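Staphylococcus aureus CymR (Staphylococcus aureus, PDB 3T8R) is a thiol-based, oxidation-sensing transcriptional regulator of stress resistance and the oxidative response, and probably binds DNA as a dimer through Rrf2-type helix-turn-helix domains. Local coordinates at the interface of chains A and B. Numbering follows the deposited sequence. Chains: chain A/B, Staphylococcus aureus CymR.

The interface of chains A and B. Residues chain A 14, 79, 114, 117-118; chain B 106-107, 110.
B:Met110 meets A:Val114, A:Val117 and A:Leu118 through successive atoms of its side chain, and the contacts among the residues of this patch are apolar. Its methylene CG, the carbon bonded to the sulfur, lies 3.7 Å from CG1 of A:Val117. The sulfur SD then faces the isobutyl end of A:Leu118, 3.8 Å from CD2 and only slightly farther from CG. Beyond it the methyl CE turns toward A:Val114, reaching CG1 at 3.6 Å. This last step depends on a bend at the end of the methionine (chi3 42°), which swings CE off the line of the chain. Within chain B, the sulfur also lies in the ring plane of B:Trp107, at its edge, so the indole borders the thioether from its own side of the interface.

Branched aliphatic packing makes up the second group. B:Leu106 splits its two methyls between different neighbours: its side chain and that of A:Val117 pass each other in opposite directions, with CD1 3.8 Å from CG1, whereas CD2 points among A:Leu14, A:Ala79 and A:Leu118. CG of B:Leu106 is anti to the backbone N (chi1 178°), which carries this fork away from its helix and toward chain A. CD2 is 3.8 Å from CD1 of A:Leu14, whose side chain crosses at roughly a right angle, and 3.9 Å from CB of A:Ala79. CD2 of A:Leu118 lies 3.9 Å from CD2 of B:Leu106, these side chains also crossing nearly perpendicularly, so one methyl serves both B:Leu106 and the sulfur.

A ring-to-methyl contact at the margin brings CH2, a six-membered-ring carbon of B:Trp107, 4.0 Å from CD1 of A:Leu14, the side chains coming from opposite directions.

Helix 101-119 of B runs roughly antiparallel to its mate in chain A, meeting it near that helix's C-terminal end and also packing on helices 8-21 and 79-87; the two-fold repeats this patch of the dimer interface with the chains exchanged.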
loop_
_atom_site.group_PDB
_atom_site.type_symbol
_atom_site.label_atom_id
_atom_site.label_comp_id
_atom_site.label_asym_id
_atom_site.label_seq_id
_atom_site.Cartn_x
_atom_site.Cartn_y
_atom_site.Cartn_z
ATOM N N LEU A 14 -12.489 -0.413 -11.203
ATOM C CA LEU A 14 -11.790 0.678 -11.848
ATOM C C LEU A 14 -11.657 0.402 -13.335
ATOM O O LEU A 14 -11.894 1.286 -14.155
ATOM C CB LEU A 14 -10.405 0.862 -11.232
ATOM C CG LEU A 14 -9.985 2.247 -10.743
ATOM C CD1 LEU A 14 -8.460 2.325 -10.692
ATOM C CD2 LEU A 14 -10.580 3.389 -11.572
ATOM N N ALA A 79 -10.409 8.037 -8.996
ATOM C CA ALA A 79 -10.094 6.632 -8.783
ATOM C C ALA A 79 -10.395 6.282 -7.335
ATOM O O ALA A 79 -10.879 5.189 -7.021
ATOM C CB ALA A 79 -8.656 6.386 -9.108
ATOM N N VAL A 114 -0.901 7.375 -0.517
ATOM C CA VAL A 114 -1.659 6.586 -1.483
ATOM C C VAL A 114 -3.006 7.249 -1.736
ATOM O O VAL A 114 -3.447 7.401 -2.883
ATOM C CB VAL A 114 -1.862 5.138 -0.990
ATOM C CG1 VAL A 114 -2.862 4.399 -1.880
ATOM C CG2 VAL A 114 -0.509 4.403 -0.932
ATOM N N VAL A 117 -2.731 10.158 -4.141
ATOM C CA VAL A 117 -2.621 9.760 -5.539
ATOM C C VAL A 117 -3.999 9.388 -6.086
ATOM O O VAL A 117 -4.393 9.829 -7.159
ATOM C CB VAL A 117 -1.623 8.586 -5.734
ATOM C CG1 VAL A 117 -1.684 8.054 -7.160
ATOM C CG2 VAL A 117 -0.212 9.041 -5.412
ATOM N N LEU A 118 -4.725 8.579 -5.333
ATOM C CA LEU A 118 -6.025 8.081 -5.777
ATOM C C LEU A 118 -7.064 9.182 -5.893
ATOM O O LEU A 118 -7.851 9.199 -6.840
ATOM C CB LEU A 118 -6.516 7.001 -4.817
ATOM C CG LEU A 118 -5.921 5.627 -5.074
ATOM C CD1 LEU A 118 -6.388 4.642 -4.019
ATOM C CD2 LEU A 118 -6.342 5.163 -6.457
ATOM N N LEU B 106 -1.158 3.894 -12.676
ATOM C CA LEU B 106 -1.708 4.392 -11.419
ATOM C C LEU B 106 -1.122 3.640 -10.223
ATOM O O LEU B 106 -0.700 4.253 -9.244
ATOM C CB LEU B 106 -3.232 4.260 -11.414
ATOM C CG LEU B 106 -3.909 4.713 -10.119
ATOM C CD1 LEU B 106 -3.619 6.175 -9.845
ATOM C CD2 LEU B 106 -5.413 4.463 -10.220
ATOM N N TRP B 107 -1.082 2.312 -10.303
ATOM C CA TRP B 107 -0.513 1.517 -9.215
ATOM C C TRP B 107 0.962 1.841 -9.023
ATOM O O TRP B 107 1.463 1.853 -7.896
ATOM C CB TRP B 107 -0.653 0.011 -9.459
ATOM C CG TRP B 107 -2.001 -0.489 -9.802
ATOM C CD1 TRP B 107 -2.303 -1.413 -10.762
ATOM C CD2 TRP B 107 -3.242 -0.121 -9.194
ATOM N NE1 TRP B 107 -3.654 -1.637 -10.793
ATOM C CE2 TRP B 107 -4.254 -0.861 -9.839
ATOM C CE3 TRP B 107 -3.598 0.757 -8.171
ATOM C CZ2 TRP B 107 -5.597 -0.739 -9.498
ATOM C CZ3 TRP B 107 -4.934 0.874 -7.830
ATOM C CH2 TRP B 107 -5.915 0.133 -8.492
ATOM N N MET B 110 1.171 4.985 -7.067
ATOM C CA MET B 110 0.892 4.737 -5.658
ATOM C C MET B 110 2.113 4.136 -4.971
ATOM O O MET B 110 2.545 4.620 -3.938
ATOM C CB MET B 110 -0.323 3.828 -5.513
ATOM C CG MET B 110 -1.609 4.512 -5.954
ATOM S SD MET B 110 -2.975 3.365 -6.199
ATOM C CE MET B 110 -2.737 2.294 -4.779
#